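PDB 4K61: uncharacterized protein from Bacteroides uniformis, which is of unknown function but belongs to the DUF2874 family, a putative beta-lactamase-inhibitor-like, PepSY-like group. Local coordinates for residues Q56-T61 and V83-W88; Y16-G21 and F35-F40; A50-Q55 and Q90-Q95. All coordinates share one frame; numbering follows the deposited sequence.

Contact 1: residues Q56-T61 and V83-W88; sequences QTDWET and VQNVTW
T57 and W88 face each other as a hydrogen-bonded pair of antiparallel strands. T57 N donates to W88 O at 2.9 Å, and W88 N donates back to T57 O at 2.9 Å. Both bonds are fairly straight and lie in the plane of the accepting carbonyl. D58 and T87 form the next pair, which is non-hydrogen-bonded. Strand 52-58 ends there, and the chain turns so that two successive amides converge on V86 O. E60 N reaches V86 O at 3.2 Å, on a lone pair. The bond from W59 N to V86 O is bent and weak.

A water accepts from T57 OG1 at 2.7 Å and donates to W88 O, so W88 O is gripped by both the T57 amide and this water.

These strands, 52-58 and 82-90, are the two middle ones of an eight-stranded antiparallel sheet in simple sequential order. They are joined through helix 67-75 and not by a tight hairpin. A classic beta bulge interrupts strand 82-90 at Q84 and N85, which both face E101 on the next strand.

The aromatic packing is on the T57 and W88 side of the sheet. W88 CG is anti to the backbone N (chi1 -179°), which lays its ring beside that of W59. The planes are 13° apart, but the rings are slid so far that they barely overlap. W88 CB sits over the face of the W59 six-membered ring, 3.5 Å from its centroid, as a CH-pi contact. W59 CH2 meets W88 CE3 at 3.4 Å. V86 CG1 touches the edge of the W59 ring, in its plane. V98 packs against both tryptophans.

On the other face, Q56 CB lies 3.6 Å from T87 CG2. The Q56 amide continues past it, and NE2 bonds to L134 O.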
loop_
_atom_site.group_PDB
_atom_site.type_symbol
_atom_site.label_atom_id
_atom_site.label_comp_id
_atom_site.label_asym_id
_atom_site.label_seq_id
_atom_site.Cartn_x
_atom_site.Cartn_y
_atom_site.Cartn_z
ATOM N N GLN A 56 0.964 -4.663 0.872
ATOM C CA GLN A 56 0.644 -3.765 -0.206
ATOM C C GLN A 56 1.188 -4.302 -1.500
ATOM O O GLN A 56 2.346 -4.706 -1.604
ATOM C CB GLN A 56 1.192 -2.376 0.067
ATOM C CG GLN A 56 0.496 -1.685 1.232
ATOM C CD GLN A 56 1.056 -0.316 1.527
ATOM O OE1 GLN A 56 1.906 0.217 0.813
ATOM N NE2 GLN A 56 0.582 0.270 2.613
ATOM N N THR A 57 0.339 -4.261 -2.522
ATOM C CA THR A 57 0.783 -4.564 -3.882
ATOM C C THR A 57 0.680 -3.297 -4.721
ATOM O O THR A 57 -0.356 -2.622 -4.764
ATOM C CB THR A 57 -0.122 -5.648 -4.482
ATOM O OG1 THR A 57 -0.071 -6.806 -3.645
ATOM C CG2 THR A 57 0.290 -6.022 -5.876
ATOM N N ASP A 58 1.797 -2.944 -5.339
ATOM C CA ASP A 58 1.896 -1.728 -6.124
ATOM C C ASP A 58 1.387 -2.033 -7.498
ATOM O O ASP A 58 2.084 -2.559 -8.341
ATOM C CB ASP A 58 3.336 -1.235 -6.165
ATOM C CG ASP A 58 3.477 0.110 -6.849
ATOM O OD1 ASP A 58 2.480 0.630 -7.373
ATOM O OD2 ASP A 58 4.604 0.652 -6.865
ATOM N N TRP A 59 0.130 -1.692 -7.706
ATOM C CA TRP A 59 -0.526 -1.933 -8.963
ATOM C C TRP A 59 -0.083 -0.967 -10.047
ATOM O O TRP A 59 -0.160 -1.283 -11.221
ATOM C CB TRP A 59 -2.037 -1.835 -8.773
ATOM C CG TRP A 59 -2.727 -3.109 -8.350
ATOM C CD1 TRP A 59 -2.293 -4.406 -8.526
ATOM C CD2 TRP A 59 -4.032 -3.212 -7.807
ATOM N NE1 TRP A 59 -3.231 -5.291 -8.042
ATOM C CE2 TRP A 59 -4.317 -4.589 -7.626
ATOM C CE3 TRP A 59 -5.011 -2.276 -7.477
ATOM C CZ2 TRP A 59 -5.529 -5.042 -7.095
ATOM C CZ3 TRP A 59 -6.173 -2.707 -6.925
ATOM C CH2 TRP A 59 -6.447 -4.091 -6.753
ATOM N N GLU A 60 0.381 0.208 -9.639
ATOM C CA GLU A 60 0.927 1.246 -10.500
ATOM C C GLU A 60 -0.114 2.023 -11.315
ATOM O O GLU A 60 -0.072 3.264 -11.331
ATOM C CB GLU A 60 2.062 0.724 -11.379
ATOM C CG GLU A 60 3.370 0.677 -10.626
ATOM C CD GLU A 60 4.444 -0.080 -11.364
ATOM O OE1 GLU A 60 4.593 0.139 -12.588
ATOM O OE2 GLU A 60 5.141 -0.879 -10.709
ATOM N N THR A 61 -1.069 1.324 -11.933
ATOM C CA THR A 61 -2.105 2.025 -12.699
ATOM C C THR A 61 -3.506 1.587 -12.327
ATOM O O THR A 61 -3.712 0.526 -11.676
ATOM C CB THR A 61 -1.939 1.837 -14.219
ATOM O OG1 THR A 61 -2.309 0.511 -14.578
ATOM C CG2 THR A 61 -0.512 2.111 -14.661
ATOM N N VAL A 83 -3.111 10.509 -11.757
ATOM C CA VAL A 83 -2.882 9.363 -10.867
ATOM C C VAL A 83 -1.393 9.068 -10.787
ATOM O O VAL A 83 -0.746 8.867 -11.814
ATOM C CB VAL A 83 -3.646 8.102 -11.316
ATOM C CG1 VAL A 83 -3.270 6.904 -10.452
ATOM C CG2 VAL A 83 -5.137 8.366 -11.237
ATOM N N GLN A 84 -0.841 9.077 -9.579
ATOM C CA GLN A 84 0.582 8.872 -9.372
ATOM C C GLN A 84 0.933 7.588 -8.667
ATOM O O GLN A 84 2.072 7.134 -8.746
ATOM C CB GLN A 84 1.185 10.039 -8.593
ATOM C CG GLN A 84 1.195 11.312 -9.396
ATOM C CD GLN A 84 1.645 12.519 -8.592
ATOM O OE1 GLN A 84 1.704 12.483 -7.364
ATOM N NE2 GLN A 84 1.924 13.607 -9.287
ATOM N N ASN A 85 -0.028 6.984 -7.974
ATOM C CA ASN A 85 0.184 5.687 -7.347
ATOM C C ASN A 85 -1.144 5.000 -7.133
ATOM O O ASN A 85 -2.160 5.659 -6.883
ATOM C CB ASN A 85 0.966 5.804 -6.047
ATOM C CG ASN A 85 1.315 4.432 -5.420
ATOM O OD1 ASN A 85 2.374 3.852 -5.659
ATOM N ND2 ASN A 85 0.400 3.913 -4.604
ATOM N N VAL A 86 -1.137 3.679 -7.315
ATOM C CA VAL A 86 -2.307 2.838 -7.040
ATOM C C VAL A 86 -1.805 1.596 -6.290
ATOM O O VAL A 86 -0.918 0.900 -6.779
ATOM C CB VAL A 86 -3.038 2.402 -8.322
ATOM C CG1 VAL A 86 -4.247 1.564 -7.979
ATOM C CG2 VAL A 86 -3.456 3.640 -9.105
ATOM N N THR A 87 -2.356 1.383 -5.099
ATOM C CA THR A 87 -1.893 0.340 -4.200
ATOM C C THR A 87 -3.088 -0.466 -3.707
ATOM O O THR A 87 -4.110 0.091 -3.277
ATOM C CB THR A 87 -1.127 0.954 -3.019
ATOM O OG1 THR A 87 -0.046 1.726 -3.529
ATOM C CG2 THR A 87 -0.563 -0.097 -2.092
ATOM N N TRP A 88 -2.959 -1.790 -3.791
ATOM C CA TRP A 88 -3.881 -2.716 -3.165
ATOM C C TRP A 88 -3.407 -3.089 -1.783
ATOM O O TRP A 88 -2.342 -3.677 -1.615
ATOM C CB TRP A 88 -3.995 -3.967 -4.051
ATOM C CG TRP A 88 -4.905 -5.057 -3.639
ATOM C CD1 TRP A 88 -4.586 -6.385 -3.505
ATOM C CD2 TRP A 88 -6.306 -4.959 -3.400
ATOM N NE1 TRP A 88 -5.694 -7.118 -3.182
ATOM C CE2 TRP A 88 -6.771 -6.274 -3.101
ATOM C CE3 TRP A 88 -7.220 -3.893 -3.408
ATOM C CZ2 TRP A 88 -8.094 -6.545 -2.824
ATOM C CZ3 TRP A 88 -8.562 -4.177 -3.101
ATOM C CH2 TRP A 88 -8.976 -5.497 -2.838
HETATM O O HOH W 1 -1.681 -6.518 -1.496
#

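Contact 2: residues Y16-G21 and F35-F40; sequences YPTADG and FLMNGF
The Y16 ring carries F35 over one face, with F35 CE2 displaced toward the rim. The two rings meet obliquely, with planes at 56°, and the nearest atoms are Y16 CD2 and F35 CZ at 3.7 Å. F35 CG lies between its backbone N and carbonyl carbon (chi1 56°), which puts the ring within reach of both Y16 and A19. A19 CB approaches the F35 ring off-centre, 3.8 Å from F35 CD2.

Selenomethionine M37 comes in on the same side of the Y16 ring as F35, with its methyl near CD1 and CG. Its chain is bent at chi2 and chi3, bringing the methyl CE to 3.5 Å from Y16 CD1. The selenium makes an oblique Met-aromatic contact, with M37 SE 4.9 Å from the Y16 ring centroid. The same methyl also touches A19 CB, at 3.9 Å. The contact is mostly apolar, but a water that accepts from D20 N and donates to L36 O bridges the segments.

Both segments are shaped by turns. Y16 to A19 is a type I turn, and M37 to F40 is a type I' turn that forms the hairpin between strands 30-37 and 40-46. The Y16 hydroxyl is hydrogen-bonded to Q55 OE1. The segment Y16-G21 links helix 6-15 to the edge strand 23-27, while F35 also packs on T42 and V44 of strand 40-46.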
loop_
_atom_site.group_PDB
_atom_site.type_symbol
_atom_site.label_atom_id
_atom_site.label_comp_id
_atom_site.label_asym_id
_atom_site.label_seq_id
_atom_site.Cartn_x
_atom_site.Cartn_y
_atom_site.Cartn_z
ATOM N N TYR A 16 5.753 -16.619 1.432
ATOM C CA TYR A 16 6.219 -16.516 0.054
ATOM C C TYR A 16 7.512 -17.277 -0.131
ATOM O O TYR A 16 8.612 -16.705 -0.095
ATOM C CB TYR A 16 6.423 -15.041 -0.296
ATOM C CG TYR A 16 5.129 -14.285 -0.404
ATOM C CD1 TYR A 16 4.248 -14.550 -1.468
ATOM C CD2 TYR A 16 4.804 -13.279 0.484
ATOM C CE1 TYR A 16 3.063 -13.861 -1.601
ATOM C CE2 TYR A 16 3.604 -12.593 0.381
ATOM C CZ TYR A 16 2.735 -12.889 -0.647
ATOM O OH TYR A 16 1.551 -12.208 -0.802
ATOM N N PRO A 17 7.424 -18.601 -0.364
ATOM C CA PRO A 17 8.649 -19.398 -0.493
ATOM C C PRO A 17 9.560 -18.998 -1.624
ATOM O O PRO A 17 10.734 -19.311 -1.575
ATOM C CB PRO A 17 8.140 -20.841 -0.731
ATOM C CG PRO A 17 6.695 -20.695 -1.038
ATOM C CD PRO A 17 6.215 -19.412 -0.429
ATOM N N THR A 18 9.037 -18.324 -2.643
ATOM C CA THR A 18 9.880 -17.903 -3.736
ATOM C C THR A 18 10.264 -16.425 -3.692
ATOM O O THR A 18 10.874 -15.941 -4.644
ATOM C CB THR A 18 9.231 -18.203 -5.086
ATOM O OG1 THR A 18 8.090 -17.367 -5.281
ATOM C CG2 THR A 18 8.803 -19.692 -5.152
ATOM N N ALA A 19 9.916 -15.708 -2.629
ATOM C CA ALA A 19 10.377 -14.325 -2.502
ATOM C C ALA A 19 11.885 -14.332 -2.373
ATOM O O ALA A 19 12.460 -15.157 -1.654
ATOM C CB ALA A 19 9.764 -13.650 -1.315
ATOM N N ASP A 20 12.535 -13.422 -3.095
ATOM C CA ASP A 20 13.980 -13.332 -3.101
ATOM C C ASP A 20 14.348 -11.871 -3.424
ATOM O O ASP A 20 13.459 -11.058 -3.758
ATOM C CB ASP A 20 14.530 -14.289 -4.139
ATOM C CG ASP A 20 16.010 -14.558 -3.994
ATOM O OD1 ASP A 20 16.620 -14.165 -2.979
ATOM O OD2 ASP A 20 16.561 -15.183 -4.932
ATOM N N GLY A 21 15.619 -11.508 -3.265
ATOM C CA GLY A 21 16.010 -10.133 -3.484
ATOM C C GLY A 21 15.332 -9.178 -2.528
ATOM O O GLY A 21 15.055 -8.018 -2.854
ATOM N N PHE A 35 9.849 -6.637 -1.967
ATOM C CA PHE A 35 10.254 -7.679 -2.886
ATOM C C PHE A 35 9.296 -7.736 -4.045
ATOM O O PHE A 35 8.182 -7.221 -3.994
ATOM C CB PHE A 35 10.320 -9.056 -2.187
ATOM C CG PHE A 35 9.036 -9.466 -1.519
ATOM C CD1 PHE A 35 8.724 -8.989 -0.280
ATOM C CD2 PHE A 35 8.135 -10.288 -2.146
ATOM C CE1 PHE A 35 7.536 -9.356 0.339
ATOM C CE2 PHE A 35 6.948 -10.679 -1.535
ATOM C CZ PHE A 35 6.645 -10.204 -0.290
ATOM N N LEU A 36 9.750 -8.377 -5.100
ATOM C CA LEU A 36 8.927 -8.594 -6.260
ATOM C C LEU A 36 8.125 -9.882 -6.187
ATOM O O LEU A 36 8.657 -10.919 -5.815
ATOM C CB LEU A 36 9.880 -8.646 -7.457
ATOM C CG LEU A 36 9.617 -7.712 -8.604
ATOM C CD1 LEU A 36 9.316 -6.315 -8.072
ATOM C CD2 LEU A 36 10.841 -7.751 -9.500
HETATM N N MSE A 37 6.844 -9.825 -6.551
HETATM C CA MSE A 37 5.993 -11.008 -6.674
HETATM C C MSE A 37 5.304 -10.943 -8.011
HETATM O O MSE A 37 4.437 -10.087 -8.257
HETATM C CB MSE A 37 5.109 -11.026 -5.414
HETATM C CG MSE A 37 4.393 -12.309 -5.140
HETATM SE SE MSE A 37 5.593 -13.867 -5.188
HETATM C CE MSE A 37 6.693 -13.422 -3.727
ATOM N N ASN A 38 5.650 -11.850 -8.920
ATOM C CA ASN A 38 5.078 -11.855 -10.257
ATOM C C ASN A 38 5.163 -10.521 -10.954
ATOM O O ASN A 38 4.252 -10.122 -11.662
ATOM C CB ASN A 38 3.607 -12.300 -10.222
ATOM C CG ASN A 38 3.427 -13.744 -10.611
ATOM O OD1 ASN A 38 4.393 -14.481 -10.780
ATOM N ND2 ASN A 38 2.184 -14.138 -10.794
ATOM N N GLY A 39 6.269 -9.814 -10.770
ATOM C CA GLY A 39 6.453 -8.562 -11.444
ATOM C C GLY A 39 5.842 -7.350 -10.783
ATOM O O GLY A 39 5.961 -6.258 -11.314
ATOM N N PHE A 40 5.245 -7.524 -9.614
ATOM C CA PHE A 40 4.641 -6.427 -8.881
ATOM C C PHE A 40 5.440 -6.213 -7.615
ATOM O O PHE A 40 5.680 -7.169 -6.855
ATOM C CB PHE A 40 3.192 -6.774 -8.513
ATOM C CG PHE A 40 2.271 -6.696 -9.665
ATOM C CD1 PHE A 40 2.095 -7.804 -10.503
ATOM C CD2 PHE A 40 1.602 -5.533 -9.948
ATOM C CE1 PHE A 40 1.245 -7.735 -11.585
ATOM C CE2 PHE A 40 0.739 -5.461 -11.036
ATOM C CZ PHE A 40 0.580 -6.556 -11.864
HETATM O O HOH W 2 10.900 -11.905 -5.113
#

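Contact 3: residues A50-Q55 and Q90-Q95; sequences AQWVMQ and QFPKWQ
Q55 and Q90 are held together by three hydrogen bonds, two of backbone and one of side chain. Q90 N donates to Q55 O at 2.8 Å in an almost straight bond. Q55 N donates to Q90 O at 2.8 Å, tilted from the carbonyl plane. The side chains run alongside each other in the same direction, and Q55 NE2 donates to Q90 OE1 at 3.1 Å. This bond is less regular. Q90 OE1 is close to the amide plane of Q55, but the donor stands above the carbonyl plane of Q90, and the two amide planes are 59° apart. The other end of the Q55 amide is engaged by Y16. Q90 O has a second neighbour in M54 CA, a C-H...O contact of 3.3 Å.

Q55 with Q90 is an antiparallel hydrogen-bonded pair at the end of strand 82-90. Beyond it the chain departs from strand 52-58 into the loop that leads to strand 97-103. The paired backbone bonds stop there, and F91 and P92 meet W52, V53 and M54 by packing that involves backbone as well as side-chain atoms.

With CG between the backbone N and the carbonyl carbon (chi1 82°), the W52 ring lies against P92, which covers one face. P92 CD is 3.8 Å from the centroid of the six-membered ring, in a CH-pi contact. W52 CH2 also abuts the peptide, 3.4 Å from F91 C.

F91 packs on the M54 side. Selenomethionine M54 runs beside it in the same direction, and M54 SE lies 3.8 Å from F91 CE1 in an oblique Met-aromatic contact. V53 O meets the edge of the F91 ring in its plane. W94 CE3 covers one face of that ring over its centre. F139 of helix 136-139 touches both M54 and F91.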
loop_
_atom_site.group_PDB
_atom_site.type_symbol
_atom_site.label_atom_id
_atom_site.label_comp_id
_atom_site.label_asym_id
_atom_site.label_seq_id
_atom_site.Cartn_x
_atom_site.Cartn_y
_atom_site.Cartn_z
ATOM N N ALA A 50 6.645 -11.317 14.636
ATOM C CA ALA A 50 6.721 -11.887 13.287
ATOM C C ALA A 50 5.339 -12.232 12.714
ATOM O O ALA A 50 5.201 -13.157 11.921
ATOM C CB ALA A 50 7.640 -13.095 13.267
ATOM N N GLN A 51 4.323 -11.461 13.091
ATOM C CA GLN A 51 2.995 -11.635 12.498
ATOM C C GLN A 51 2.792 -10.543 11.449
ATOM O O GLN A 51 3.086 -9.350 11.687
ATOM C CB GLN A 51 1.868 -11.639 13.541
ATOM C CG GLN A 51 1.525 -13.064 14.007
ATOM C CD GLN A 51 0.061 -13.226 14.384
ATOM O OE1 GLN A 51 -0.304 -13.474 15.549
ATOM N NE2 GLN A 51 -0.792 -13.071 13.383
ATOM N N TRP A 52 2.327 -10.944 10.274
ATOM C CA TRP A 52 2.091 -9.954 9.250
ATOM C C TRP A 52 0.838 -9.143 9.572
ATOM O O TRP A 52 -0.194 -9.686 9.993
ATOM C CB TRP A 52 2.010 -10.584 7.856
ATOM C CG TRP A 52 0.677 -11.181 7.481
ATOM C CD1 TRP A 52 0.233 -12.414 7.772
ATOM C CD2 TRP A 52 -0.324 -10.579 6.644
ATOM N NE1 TRP A 52 -1.018 -12.614 7.228
ATOM C CE2 TRP A 52 -1.377 -11.505 6.520
ATOM C CE3 TRP A 52 -0.440 -9.335 6.023
ATOM C CZ2 TRP A 52 -2.538 -11.234 5.801
ATOM C CZ3 TRP A 52 -1.602 -9.062 5.286
ATOM C CH2 TRP A 52 -2.637 -10.007 5.201
ATOM N N VAL A 53 0.942 -7.833 9.384
ATOM C CA VAL A 53 -0.180 -6.931 9.739
ATOM C C VAL A 53 -0.731 -6.117 8.569
ATOM O O VAL A 53 -1.832 -5.596 8.650
ATOM C CB VAL A 53 0.202 -6.024 10.914
ATOM C CG1 VAL A 53 0.498 -6.871 12.134
ATOM C CG2 VAL A 53 1.406 -5.162 10.569
HETATM N N MSE A 54 0.047 -6.017 7.494
HETATM C CA MSE A 54 -0.396 -5.343 6.267
HETATM C C MSE A 54 0.422 -5.890 5.128
HETATM O O MSE A 54 1.612 -6.231 5.295
HETATM C CB MSE A 54 -0.204 -3.819 6.398
HETATM C CG MSE A 54 -0.612 -3.095 5.101
HETATM SE SE MSE A 54 -0.919 -1.186 5.515
HETATM C CE MSE A 54 0.949 -0.693 6.004
ATOM N N GLN A 55 -0.186 -5.919 3.944
ATOM C CA GLN A 55 0.523 -6.149 2.709
ATOM C C GLN A 55 0.041 -5.146 1.673
ATOM O O GLN A 55 -1.131 -4.811 1.639
ATOM C CB GLN A 55 0.250 -7.547 2.185
ATOM C CG GLN A 55 0.822 -7.819 0.788
ATOM C CD GLN A 55 0.609 -9.266 0.404
ATOM O OE1 GLN A 55 1.385 -10.142 0.783
ATOM N NE2 GLN A 55 -0.460 -9.527 -0.322
ATOM N N GLN A 90 -3.956 -4.918 1.791
ATOM C CA GLN A 90 -4.610 -6.056 2.425
ATOM C C GLN A 90 -4.125 -6.238 3.865
ATOM O O GLN A 90 -3.013 -5.793 4.258
ATOM C CB GLN A 90 -4.313 -7.323 1.623
ATOM C CG GLN A 90 -4.827 -7.312 0.182
ATOM C CD GLN A 90 -4.378 -8.556 -0.579
ATOM O OE1 GLN A 90 -3.279 -8.604 -1.118
ATOM N NE2 GLN A 90 -5.203 -9.572 -0.568
ATOM N N PHE A 91 -4.989 -6.867 4.635
ATOM C CA PHE A 91 -4.829 -7.035 6.090
ATOM C C PHE A 91 -5.306 -8.416 6.486
ATOM O O PHE A 91 -6.176 -8.993 5.828
ATOM C CB PHE A 91 -5.693 -6.041 6.858
ATOM C CG PHE A 91 -5.515 -4.620 6.472
ATOM C CD1 PHE A 91 -4.451 -3.881 6.945
ATOM C CD2 PHE A 91 -6.451 -3.998 5.654
ATOM C CE1 PHE A 91 -4.306 -2.557 6.609
ATOM C CE2 PHE A 91 -6.317 -2.681 5.317
ATOM C CZ PHE A 91 -5.246 -1.949 5.778
ATOM N N PRO A 92 -4.787 -8.941 7.621
ATOM C CA PRO A 92 -5.190 -10.276 7.994
ATOM C C PRO A 92 -6.638 -10.343 8.448
ATOM O O PRO A 92 -7.284 -11.352 8.215
ATOM C CB PRO A 92 -4.219 -10.646 9.126
ATOM C CG PRO A 92 -3.656 -9.357 9.603
ATOM C CD PRO A 92 -3.653 -8.447 8.416
ATOM N N LYS A 93 -7.155 -9.271 9.050
ATOM C CA LYS A 93 -8.504 -9.310 9.628
ATOM C C LYS A 93 -9.445 -8.175 9.231
ATOM O O LYS A 93 -10.552 -8.106 9.733
ATOM C CB LYS A 93 -8.401 -9.343 11.156
ATOM C CG LYS A 93 -7.607 -10.530 11.678
ATOM C CD LYS A 93 -7.537 -10.550 13.196
ATOM C CE LYS A 93 -6.582 -11.627 13.680
ATOM N NZ LYS A 93 -6.666 -11.774 15.165
ATOM N N TRP A 94 -9.010 -7.279 8.360
ATOM C CA TRP A 94 -9.858 -6.164 7.925
ATOM C C TRP A 94 -10.068 -6.212 6.435
ATOM O O TRP A 94 -9.316 -6.882 5.724
ATOM C CB TRP A 94 -9.204 -4.846 8.249
ATOM C CG TRP A 94 -8.705 -4.719 9.652
ATOM C CD1 TRP A 94 -9.163 -5.370 10.779
ATOM C CD2 TRP A 94 -7.688 -3.831 10.097
ATOM N NE1 TRP A 94 -8.455 -4.956 11.870
ATOM C CE2 TRP A 94 -7.543 -4.017 11.486
ATOM C CE3 TRP A 94 -6.861 -2.929 9.459
ATOM C CZ2 TRP A 94 -6.622 -3.297 12.242
ATOM C CZ3 TRP A 94 -5.946 -2.220 10.199
ATOM C CH2 TRP A 94 -5.828 -2.407 11.580
ATOM N N GLN A 95 -11.071 -5.467 5.963
ATOM C CA GLN A 95 -11.355 -5.357 4.515
ATOM C C GLN A 95 -10.203 -4.700 3.770
ATOM O O GLN A 95 -9.532 -3.779 4.266
ATOM C CB GLN A 95 -12.648 -4.554 4.232
ATOM C CG GLN A 95 -13.109 -4.597 2.772
ATOM C CD GLN A 95 -14.512 -4.034 2.587
ATOM O OE1 GLN A 95 -15.420 -4.737 2.197
ATOM N NE2 GLN A 95 -14.682 -2.749 2.866
#

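All three contacts reach the same antiparallel sheet, with centres about 17 to 18 Å apart. Contacts 1 and 3 share strand 52-58 and its neighbour 82-90. Their segments adjoin at Q55 and Q56, and contact 1 is nested inside the loop that contact 3 closes. Contact 2 closes earlier in the chain and meets both. It is joined to contact 3 through Y16 OH and Q55 OE1, 2.6 Å apart, a probable hydrogen bond. F40, at the hairpin end of contact 2, packs on contact 1, with F40 CD2 3.4 Å from D58 O and F40 CE2 4.1 Å from W59 CD1.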